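PDB 2BNL: modulator protein RSBR from Bacillus subtilis, which regulates sigma-B in the general stress response as part of the stressosome, stimulating the RsbT kinase toward RsbS in response to salt and heat stress. Local coordinates for residues L21-L26 against V41-S46; S46-D51 against S68-R73; D51-S56 against R118-I123; L72-I77 against N129-S134. All blocks are in the same frame, centred on the assembly; numbering follows the deposited sequence.

Contact 1. Residues L21-L26 against V41-S46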
# COMPACT_ATOMS: atom_id res chain seq x y z
N LEU A 21 -1.84 -14.77 13.88
CA LEU A 21 -2.79 -14.10 13.02
C LEU A 21 -2.25 -13.88 11.57
O LEU A 21 -2.93 -14.14 10.60
CB LEU A 21 -3.13 -12.75 13.66
CG LEU A 21 -4.23 -11.95 13.04
CD1 LEU A 21 -5.61 -12.63 13.35
CD2 LEU A 21 -4.23 -10.53 13.60
N TRP A 22 -1.06 -13.33 11.49
CA TRP A 22 -0.39 -13.06 10.25
C TRP A 22 0.04 -14.31 9.51
O TRP A 22 -0.05 -14.34 8.31
CB TRP A 22 0.74 -12.04 10.47
CG TRP A 22 0.19 -10.76 10.86
CD1 TRP A 22 -1.09 -10.37 10.78
CD2 TRP A 22 0.90 -9.68 11.51
NE1 TRP A 22 -1.22 -9.08 11.27
CE2 TRP A 22 -0.00 -8.65 11.70
CE3 TRP A 22 2.22 -9.51 11.92
CZ2 TRP A 22 0.35 -7.43 12.30
CZ3 TRP A 22 2.56 -8.30 12.52
CH2 TRP A 22 1.63 -7.31 12.69
N THR A 23 0.46 -15.35 10.24
CA THR A 23 0.79 -16.62 9.62
C THR A 23 -0.47 -17.19 8.98
O THR A 23 -0.46 -17.67 7.86
CB THR A 23 1.45 -17.58 10.68
OG1 THR A 23 2.69 -17.00 11.11
CG2 THR A 23 1.78 -18.92 9.96
N ASP A 24 -1.57 -17.15 9.69
CA ASP A 24 -2.85 -17.62 9.16
C ASP A 24 -3.33 -16.85 7.99
O ASP A 24 -3.92 -17.41 7.07
CB ASP A 24 -3.95 -17.63 10.26
CG ASP A 24 -3.68 -18.68 11.34
OD1 ASP A 24 -2.81 -19.60 11.19
OD2 ASP A 24 -4.30 -18.52 12.40
N THR A 25 -3.10 -15.54 7.98
CA THR A 25 -3.46 -14.70 6.80
C THR A 25 -2.67 -15.14 5.59
O THR A 25 -3.25 -15.32 4.56
CB THR A 25 -3.17 -13.23 7.16
OG1 THR A 25 -3.95 -12.86 8.28
CG2 THR A 25 -3.40 -12.29 6.00
N LEU A 26 -1.34 -15.37 5.73
CA LEU A 26 -0.51 -15.83 4.62
C LEU A 26 -0.98 -17.14 4.08
O LEU A 26 -1.10 -17.33 2.89
CB LEU A 26 0.96 -15.94 5.03
CG LEU A 26 1.66 -14.61 5.30
CD1 LEU A 26 2.95 -14.81 5.93
CD2 LEU A 26 1.88 -13.75 4.00
N VAL A 41 7.58 -21.64 6.55
CA VAL A 41 7.99 -20.58 5.67
C VAL A 41 7.13 -19.36 5.97
O VAL A 41 7.64 -18.26 6.14
CB VAL A 41 7.93 -20.98 4.18
CG1 VAL A 41 8.00 -19.86 3.32
CG2 VAL A 41 9.13 -21.88 3.88
N TYR A 42 5.84 -19.57 6.11
CA TYR A 42 4.95 -18.39 6.35
C TYR A 42 5.13 -17.83 7.73
O TYR A 42 5.16 -16.55 7.91
CB TYR A 42 3.49 -18.75 6.02
CG TYR A 42 3.23 -19.17 4.59
CD1 TYR A 42 3.56 -18.35 3.52
CD2 TYR A 42 2.64 -20.39 4.27
CE1 TYR A 42 3.32 -18.69 2.19
CE2 TYR A 42 2.42 -20.72 2.93
CZ TYR A 42 2.77 -19.86 1.91
OH TYR A 42 2.57 -20.24 0.60
N GLU A 43 5.31 -18.72 8.72
CA GLU A 43 5.65 -18.26 10.06
C GLU A 43 6.93 -17.39 10.10
O GLU A 43 6.99 -16.38 10.75
CB GLU A 43 5.71 -19.44 11.04
CG GLU A 43 6.05 -19.03 12.45
CD GLU A 43 6.30 -20.20 13.41
OE1 GLU A 43 5.48 -21.13 13.36
OE2 GLU A 43 7.36 -20.23 14.12
N ASN A 44 7.93 -17.82 9.38
CA ASN A 44 9.20 -17.14 9.33
C ASN A 44 9.07 -15.76 8.68
O ASN A 44 9.73 -14.83 9.05
CB ASN A 44 10.25 -17.98 8.62
CG ASN A 44 10.78 -19.10 9.44
OD1 ASN A 44 10.37 -19.37 10.56
ND2 ASN A 44 11.66 -19.85 8.83
N ILE A 45 8.25 -15.67 7.66
CA ILE A 45 7.88 -14.36 7.11
C ILE A 45 7.19 -13.42 8.09
O ILE A 45 7.59 -12.26 8.20
CB ILE A 45 6.96 -14.49 5.84
CG1 ILE A 45 7.74 -15.13 4.70
CG2 ILE A 45 6.39 -13.13 5.48
CD1 ILE A 45 6.89 -15.70 3.66
N SER A 46 6.20 -13.93 8.83
CA SER A 46 5.52 -13.14 9.84
C SER A 46 6.48 -12.71 10.91
O SER A 46 6.35 -11.60 11.38
CB SER A 46 4.37 -13.92 10.43
OG SER A 46 3.65 -14.38 9.30
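Ser46 carries its OG anti to the carbonyl carbon (chi1 -50°). This turns the hydroxyl back along its own helix, where Ser46 OG donates to Tyr42 O at 3.0 Å. Thr23 has the same setting (chi1 -63°), with OG1 beside its backbone N and CG2 anti to that N. Thr23 OG1 is hydrogen-bonded to Leu19 O, one turn earlier. Both hydroxyls are thus tied to their own helices. Thr23 OG1 lies against the backbone of the facing helix, 3.4 Å from Glu43 CA. Glu43 itself stretches away from the contact beyond CG. Here helix 15-30 crosses helix 39-54 in the all-helical globin fold of this N-terminal domain of RsbR. The axes of 21-26 and 41-46 pass at 8.5 Å, with 130° between their N-to-C directions. The small side chains of Thr23 and Ser46 probably help to permit the close approach, with Thr23 CA 5.1 Å from Glu43 CA. Leu26 lies about one turn further on. Leu26 CD1 is 3.4 Å from Tyr42 O and also near Ser46 OG. Tyr42 O is gripped twice, by Ser46 OG from above the carbonyl plane and by Ser46 N at 3.0 Å. Leu26 CD1 also touches Ile45 CG2 at 3.9 Å. Nearer its backbone, Leu26 CB sits obliquely by the Tyr42 ring, 3.9 Å from Tyr42 CD1. The ring runs on toward Leu37, whose backbone N is hydrogen-bonded to Tyr42 OH. Trp22 stacks its ring on Phe91 of helix 81-100.

Contact 2. Residues S46-D51 against S68-R73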
# COMPACT_ATOMS: atom_id res chain seq x y z
N SER A 46 6.20 -13.93 8.83
CA SER A 46 5.52 -13.14 9.84
C SER A 46 6.48 -12.71 10.91
O SER A 46 6.35 -11.60 11.38
CB SER A 46 4.37 -13.92 10.43
OG SER A 46 3.65 -14.38 9.30
N LYS A 47 7.37 -13.60 11.33
CA LYS A 47 8.34 -13.28 12.36
C LYS A 47 9.35 -12.22 11.88
O LYS A 47 9.68 -11.33 12.66
CB LYS A 47 9.02 -14.57 12.94
CG LYS A 47 10.19 -14.27 13.88
CD LYS A 47 9.80 -13.51 15.10
CE LYS A 47 10.99 -13.47 16.23
NZ LYS A 47 10.89 -12.22 17.02
N GLU A 48 9.82 -12.34 10.67
CA GLU A 48 10.79 -11.37 10.07
C GLU A 48 10.08 -10.04 9.99
O GLU A 48 10.65 -8.99 10.20
CB GLU A 48 11.15 -11.70 8.64
CG GLU A 48 12.48 -12.38 8.32
CD GLU A 48 12.74 -12.55 6.79
OE1 GLU A 48 13.70 -11.85 6.30
OE2 GLU A 48 12.02 -13.39 6.09
N TYR A 49 8.82 -10.05 9.60
CA TYR A 49 8.02 -8.74 9.56
C TYR A 49 7.80 -8.09 10.91
O TYR A 49 8.02 -6.88 11.08
CB TYR A 49 6.68 -9.02 8.96
CG TYR A 49 5.86 -7.82 8.68
CD1 TYR A 49 6.24 -6.90 7.70
CD2 TYR A 49 4.69 -7.61 9.33
CE1 TYR A 49 5.45 -5.80 7.38
CE2 TYR A 49 3.88 -6.47 9.01
CZ TYR A 49 4.28 -5.59 8.02
OH TYR A 49 3.45 -4.55 7.70
N ILE A 50 7.38 -8.89 11.90
CA ILE A 50 7.25 -8.33 13.23
C ILE A 50 8.60 -7.71 13.74
O ILE A 50 8.58 -6.68 14.41
CB ILE A 50 6.71 -9.37 14.30
CG1 ILE A 50 5.32 -9.86 13.95
CG2 ILE A 50 6.38 -8.74 15.72
CD1 ILE A 50 4.80 -11.31 14.61
N ASP A 51 9.71 -8.38 13.49
CA ASP A 51 11.04 -7.93 13.90
C ASP A 51 11.36 -6.57 13.24
O ASP A 51 11.90 -5.72 13.90
CB ASP A 51 12.13 -8.89 13.48
CG ASP A 51 12.24 -10.11 14.39
OD1 ASP A 51 11.48 -10.25 15.36
OD2 ASP A 51 13.13 -10.91 14.09
N SER A 68 15.33 -5.27 3.46
CA SER A 68 15.90 -5.67 2.20
C SER A 68 15.95 -7.21 2.12
O SER A 68 15.63 -7.80 1.03
CB SER A 68 17.31 -5.09 2.09
OG SER A 68 18.07 -5.83 1.23
N GLU A 69 16.36 -7.84 3.20
CA GLU A 69 16.32 -9.30 3.30
C GLU A 69 14.93 -9.91 3.17
O GLU A 69 14.77 -10.97 2.49
CB GLU A 69 16.94 -9.77 4.58
CG GLU A 69 17.40 -11.22 4.40
CD GLU A 69 18.86 -11.45 3.79
OE1 GLU A 69 19.23 -11.17 2.57
OE2 GLU A 69 19.68 -12.01 4.60
N LEU A 70 13.95 -9.32 3.86
CA LEU A 70 12.60 -9.86 3.74
C LEU A 70 12.11 -9.78 2.28
O LEU A 70 11.47 -10.74 1.78
CB LEU A 70 11.62 -9.16 4.65
CG LEU A 70 10.12 -9.50 4.54
CD1 LEU A 70 10.02 -10.90 4.77
CD2 LEU A 70 9.35 -8.84 5.61
N ALA A 71 12.36 -8.65 1.60
CA ALA A 71 11.83 -8.43 0.25
C ALA A 71 12.49 -9.37 -0.74
O ALA A 71 11.82 -9.96 -1.61
CB ALA A 71 12.04 -6.97 -0.16
N LEU A 72 13.79 -9.51 -0.63
CA LEU A 72 14.55 -10.42 -1.45
C LEU A 72 14.13 -11.87 -1.33
O LEU A 72 13.95 -12.59 -2.30
CB LEU A 72 16.04 -10.29 -1.14
CG LEU A 72 17.04 -11.13 -1.91
CD1 LEU A 72 16.98 -10.93 -3.38
CD2 LEU A 72 18.46 -11.04 -1.39
N ARG A 73 13.87 -12.29 -0.09
CA ARG A 73 13.37 -13.65 0.16
C ARG A 73 12.02 -13.81 -0.49
O ARG A 73 11.74 -14.87 -1.13
CB ARG A 73 13.24 -13.88 1.68
CG ARG A 73 12.99 -15.27 2.15
CD ARG A 73 12.84 -15.25 3.80
NE ARG A 73 11.77 -16.19 4.07
CZ ARG A 73 11.17 -16.51 5.26
NH1 ARG A 73 11.50 -15.84 6.43
NH2 ARG A 73 10.18 -17.50 5.21
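The guanidinium of Arg73 and the carboxylate of Glu48 lie in almost parallel planes, only 4° apart, but they are stepped. Glu48 OE2 comes to the guanidinium edge, somewhat out of its plane. Leu70 CD1 lies over one face of the Glu48 carboxylate, about 3.4 Å from its plane, and Arg73 NH1 is on the opposite side of that plane. The second flat group, the Tyr49 ring, has Leu70 CD2 at its edge, 4.2 Å from Tyr49 CD1. These pairs join two consecutive helices of the globin fold, 39-54 and 64-76. The segments 46-51 and 68-73 run nearly antiparallel (154°), with axes 10.3 Å apart at closest, so long side chains span the gap. Glu48 crosses it as an extended chain, with its first torsion off a staggered position. Glu48 OE2 takes a hydrogen bond from Arg73 NH1 at 2.5 Å, a salt bridge that is very short but bent, with 130° at the hydrogen. Arg73 CD is also close, 3.1 Å from Glu48 OE2. The other oxygen, Glu48 OE1, rests on the backbone, 3.4 Å from Leu70 CA. The bridge would probably help keep Glu48 ionised. Arg73 NH2 has a weak hydrogen bond to Val41 O. Tyr49 OH is hydrogen-bonded to Asn124, and Phe91 meets the Tyr49 ring edge-to-face. Within helix 39-54, Lys47 NZ donates to Asp51 OD1 at 2.6 Å, on the syn lone pair of that oxygen.

Contact 3. Residues D51-S56 against R118-I123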
# COMPACT_ATOMS: atom_id res chain seq x y z
N ASP A 51 9.71 -8.38 13.49
CA ASP A 51 11.04 -7.93 13.90
C ASP A 51 11.36 -6.57 13.24
O ASP A 51 11.90 -5.72 13.90
CB ASP A 51 12.13 -8.89 13.48
CG ASP A 51 12.24 -10.11 14.39
OD1 ASP A 51 11.48 -10.25 15.36
OD2 ASP A 51 13.13 -10.91 14.09
N ILE A 52 10.96 -6.39 11.99
CA ILE A 52 10.96 -5.07 11.31
C ILE A 52 10.15 -4.00 12.03
O ILE A 52 10.65 -2.89 12.29
CB ILE A 52 10.58 -5.15 9.82
CG1 ILE A 52 11.66 -5.91 9.03
CG2 ILE A 52 10.27 -3.78 9.26
CD1 ILE A 52 11.15 -6.63 7.77
N LEU A 53 8.95 -4.36 12.43
CA LEU A 53 8.08 -3.45 13.10
C LEU A 53 8.71 -3.00 14.39
O LEU A 53 8.69 -1.81 14.70
CB LEU A 53 6.70 -4.08 13.32
CG LEU A 53 5.91 -4.55 12.13
CD1 LEU A 53 4.58 -5.16 12.62
CD2 LEU A 53 5.70 -3.59 11.07
N LEU A 54 9.28 -3.95 15.15
CA LEU A 54 9.83 -3.66 16.49
C LEU A 54 11.09 -2.71 16.44
O LEU A 54 11.42 -2.11 17.43
CB LEU A 54 10.07 -4.99 17.23
CG LEU A 54 8.74 -5.65 17.67
CD1 LEU A 54 9.07 -6.98 18.30
CD2 LEU A 54 7.87 -4.77 18.66
N LEU A 55 11.75 -2.64 15.29
CA LEU A 55 12.86 -1.73 15.01
C LEU A 55 12.41 -0.39 14.48
O LEU A 55 13.21 0.47 14.34
CB LEU A 55 13.78 -2.38 13.95
CG LEU A 55 14.54 -3.62 14.39
CD1 LEU A 55 15.14 -4.33 13.14
CD2 LEU A 55 15.65 -3.22 15.40
N SER A 56 11.14 -0.25 14.16
CA SER A 56 10.58 0.90 13.36
C SER A 56 9.76 1.96 14.09
O SER A 56 8.85 2.61 13.50
CB SER A 56 9.83 0.34 12.15
OG SER A 56 10.67 -0.42 11.35
N ARG A 118 -0.11 5.47 10.05
CA ARG A 118 1.10 6.25 10.30
C ARG A 118 2.35 5.37 10.56
O ARG A 118 3.46 5.65 10.14
CB ARG A 118 0.85 7.11 11.46
CG ARG A 118 1.54 8.35 11.36
CD ARG A 118 1.57 9.11 12.67
NE ARG A 118 2.85 9.87 12.65
CZ ARG A 118 4.00 9.52 13.23
NH1 ARG A 118 4.08 8.45 13.96
NH2 ARG A 118 5.07 10.29 13.08
N PHE A 119 2.15 4.35 11.36
CA PHE A 119 3.22 3.40 11.69
C PHE A 119 3.62 2.48 10.53
O PHE A 119 4.79 2.34 10.22
CB PHE A 119 2.83 2.64 12.92
CG PHE A 119 3.81 1.64 13.36
CD1 PHE A 119 5.01 2.02 13.86
CD2 PHE A 119 3.58 0.27 13.11
CE1 PHE A 119 5.99 1.03 14.29
CE2 PHE A 119 4.50 -0.67 13.45
CZ PHE A 119 5.70 -0.32 14.08
N PHE A 120 2.63 1.84 9.88
CA PHE A 120 2.87 0.81 8.91
C PHE A 120 3.17 1.31 7.52
O PHE A 120 3.97 0.71 6.82
CB PHE A 120 1.58 -0.06 8.82
CG PHE A 120 1.51 -1.10 9.87
CD1 PHE A 120 2.20 -2.30 9.73
CD2 PHE A 120 0.84 -0.87 11.09
CE1 PHE A 120 2.06 -3.31 10.76
CE2 PHE A 120 0.78 -1.91 12.06
CZ PHE A 120 1.42 -3.07 11.88
N SER A 121 2.52 2.42 7.10
CA SER A 121 2.59 2.87 5.71
C SER A 121 4.06 3.04 5.20
O SER A 121 4.44 2.41 4.27
CB SER A 121 1.78 4.20 5.44
OG SER A 121 1.71 4.39 4.05
N PRO A 122 4.90 3.81 5.92
CA PRO A 122 6.33 3.92 5.45
C PRO A 122 7.18 2.61 5.45
O PRO A 122 8.08 2.42 4.65
CB PRO A 122 6.91 4.98 6.41
CG PRO A 122 6.03 4.99 7.62
CD PRO A 122 4.63 4.54 7.18
N ILE A 123 6.88 1.73 6.40
CA ILE A 123 7.49 0.39 6.42
C ILE A 123 7.11 -0.41 5.21
O ILE A 123 7.94 -0.91 4.45
CB ILE A 123 7.08 -0.39 7.66
CG1 ILE A 123 7.51 0.32 8.90
CG2 ILE A 123 7.59 -1.80 7.62
CD1 ILE A 123 6.88 -0.20 10.32
O HOH W 1 7.33 3.29 11.31
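Leu53 sets both methyls against Phe120 CE1, while its CB lies beside Phe119 CZ. Leu53 CD1 meets Phe120 CE1 obliquely at 3.6 Å. Leu53 CD2 also meets Ile123 CD1 and Phe119 CE2. The Phe119 ring turns its edge to Leu53 O, which lies in the ring plane, 3.4 Å from Phe119 CZ. Phe119 CD2 lies over one face of the Phe120 ring, toward its rim, and Phe120 CD2 is in plane at the edge of Phe119. Ile123 crosses Leu53 at about a right angle. Ile123 CD1 lies over one face of the Phe119 ring, toward the rim, and 3.5 Å from Ser56 CB. Ile52 and Ile123 slide past each other in opposite directions, touching through Ile52 CG2 and Ile123 CG2 at 3.7 Å. A water donates to both Ser56 O (2.8 Å) and Phe119 O (2.9 Å), and so bridges the two backbones. Ser56 OG donates to Ile52 O at 2.6 Å. An alanine in place of Phe119 removes the ring that touches Leu53, Ser56 O and Ile123, and would probably loosen the packing around it. The apolar side chains thus pack the C-terminal part of helix 39-54 onto helix 109-135, kinked at Pro122, in the buried interior of a globin fold.

Contact 4. Residues L72-I77 against N129-S134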
# COMPACT_ATOMS: atom_id res chain seq x y z
N LEU A 72 13.79 -9.51 -0.63
CA LEU A 72 14.55 -10.42 -1.45
C LEU A 72 14.13 -11.87 -1.33
O LEU A 72 13.95 -12.59 -2.30
CB LEU A 72 16.04 -10.29 -1.14
CG LEU A 72 17.04 -11.13 -1.91
CD1 LEU A 72 16.98 -10.93 -3.38
CD2 LEU A 72 18.46 -11.04 -1.39
N ARG A 73 13.87 -12.29 -0.09
CA ARG A 73 13.37 -13.65 0.16
C ARG A 73 12.02 -13.81 -0.49
O ARG A 73 11.74 -14.87 -1.13
CB ARG A 73 13.24 -13.88 1.68
CG ARG A 73 12.99 -15.27 2.15
CD ARG A 73 12.84 -15.25 3.80
NE ARG A 73 11.77 -16.19 4.07
CZ ARG A 73 11.17 -16.51 5.26
NH1 ARG A 73 11.50 -15.84 6.43
NH2 ARG A 73 10.18 -17.50 5.21
N ALA A 74 11.14 -12.84 -0.31
CA ALA A 74 9.84 -12.88 -0.98
C ALA A 74 9.88 -13.13 -2.52
O ALA A 74 9.19 -14.00 -3.08
CB ALA A 74 8.95 -11.66 -0.62
N VAL A 75 10.70 -12.35 -3.18
CA VAL A 75 11.03 -12.56 -4.58
C VAL A 75 11.51 -13.97 -4.80
O VAL A 75 10.95 -14.65 -5.69
CB VAL A 75 12.08 -11.55 -5.06
CG1 VAL A 75 12.54 -11.91 -6.57
CG2 VAL A 75 11.50 -10.15 -4.97
N GLN A 76 12.49 -14.42 -4.03
CA GLN A 76 13.18 -15.68 -4.36
C GLN A 76 12.29 -16.90 -4.20
O GLN A 76 12.48 -17.87 -4.92
CB GLN A 76 14.48 -15.84 -3.62
CG GLN A 76 15.39 -14.70 -4.11
CD GLN A 76 16.79 -14.76 -3.60
OE1 GLN A 76 17.73 -14.19 -4.23
NE2 GLN A 76 16.96 -15.40 -2.49
N ILE A 77 11.35 -16.82 -3.24
CA ILE A 77 10.44 -17.90 -2.95
C ILE A 77 9.26 -17.84 -3.85
O ILE A 77 8.46 -18.71 -3.73
CB ILE A 77 10.09 -18.07 -1.42
CG1 ILE A 77 9.17 -16.92 -0.94
CG2 ILE A 77 11.44 -18.31 -0.60
CD1 ILE A 77 8.64 -16.97 0.51
N ASN A 129 9.34 -1.12 -2.20
CA ASN A 129 10.49 -0.57 -2.95
C ASN A 129 11.61 -1.60 -3.11
O ASN A 129 12.17 -1.76 -4.15
CB ASN A 129 10.97 0.69 -2.25
CG ASN A 129 11.90 1.54 -3.10
OD1 ASN A 129 11.61 1.89 -4.24
ND2 ASN A 129 13.06 1.85 -2.55
N GLN A 130 11.92 -2.31 -2.02
CA GLN A 130 13.08 -3.28 -2.01
C GLN A 130 12.72 -4.53 -2.79
O GLN A 130 13.53 -5.08 -3.46
CB GLN A 130 13.45 -3.62 -0.57
CG GLN A 130 14.22 -2.50 0.08
CD GLN A 130 15.55 -2.13 -0.65
OE1 GLN A 130 16.34 -2.97 -1.03
NE2 GLN A 130 15.79 -0.89 -0.72
N TYR A 131 11.44 -4.84 -2.79
CA TYR A 131 10.93 -5.93 -3.63
C TYR A 131 11.24 -5.65 -5.12
O TYR A 131 11.82 -6.50 -5.89
CB TYR A 131 9.42 -6.08 -3.41
CG TYR A 131 8.87 -7.23 -4.17
CD1 TYR A 131 8.69 -8.48 -3.54
CD2 TYR A 131 8.65 -7.14 -5.50
CE1 TYR A 131 8.18 -9.59 -4.27
CE2 TYR A 131 8.14 -8.25 -6.24
CZ TYR A 131 7.90 -9.45 -5.59
OH TYR A 131 7.51 -10.54 -6.36
N SER A 132 10.81 -4.47 -5.57
CA SER A 132 10.97 -4.04 -6.96
C SER A 132 12.46 -3.90 -7.31
O SER A 132 12.88 -4.33 -8.38
CB SER A 132 10.22 -2.69 -7.23
OG SER A 132 10.26 -2.31 -8.62
N ILE A 133 13.23 -3.31 -6.41
CA ILE A 133 14.67 -3.09 -6.58
C ILE A 133 15.35 -4.38 -6.74
O ILE A 133 16.23 -4.46 -7.57
CB ILE A 133 15.29 -2.22 -5.47
CG1 ILE A 133 14.96 -0.78 -5.71
CG2 ILE A 133 16.81 -2.44 -5.36
CD1 ILE A 133 15.22 0.13 -4.51
N SER A 134 14.91 -5.45 -6.09
CA SER A 134 15.56 -6.75 -6.26
C SER A 134 15.62 -7.10 -7.76
O SER A 134 16.56 -7.78 -8.25
CB SER A 134 14.90 -7.78 -5.42
OG SER A 134 15.19 -7.47 -4.03
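Gln130 O is gripped by two donors, both from Ser134. The backbone N of Ser134 reaches Gln130 O at 3.0 Å in the usual helical way. Ser134 OG adds a second bond to Gln130 O, also 3.0 Å, from above the carbonyl plane. This fixes the serine hydroxyl against its own helix. Leu72 CD1 lies 3.9 Å from Ser134 OG. The main contact is between Val75 and Tyr131. Tyr131 holds CG anti to its backbone N (chi1 -176°), which swings the ring toward helix 64-76. Val75 CG2 sits over one face of that ring, 3.6 Å from the centroid of the Tyr131 ring and 17° off its normal. This is a CH-pi contact. The methyl is shifted a little toward the rim, with Val75 CG2 only 3.4 Å from Tyr131 CE1. Ala74 CB comes to the ring edge instead, 4.3 Å from Tyr131 CE1. The far end of the ring is held too, since Tyr131 OH is hydrogen-bonded to Leu79 O. An alanine in place of Tyr131 takes away the ring over which Val75 CG2 lies and the hydroxyl bonded to Leu79 O, and would probably loosen the packing of the two helices. Tyr131 also packs on Ser132 of the second subunit, and Asn129 OD1 is hydrogen-bonded to Lys82 N of that subunit. The axes of 72-76 and 129-134 pass at 8.9 Å and cross at 53°. The contact lies where helix 64-76 rests on the last long helix of the globin fold, 109-135, next to the dimer interface.

How the contacts relate
Helix 39-54 takes part in contacts 1, 2 and 3, and contacts 2 and 4 share helix 64-76. Contact 3 and contact 4 both use helix 109-135, with centres about 18 Å apart, and both touch the second subunit. Contacts 1 and 3 are buried, on opposite sides of the chain's centre. Contact 1 mixes small hydroxyl side chains with leucine, whereas contact 3 is mainly apolar and aromatic with one bridging water. Contacts 2 and 4 are only partly buried. Contact 2 alone has a salt bridge across it. Contact 4 relies on a methyl over a ring. Arg73 also reaches contact 1 from contact 2, and Trp22 touches Leu53 of contact 3.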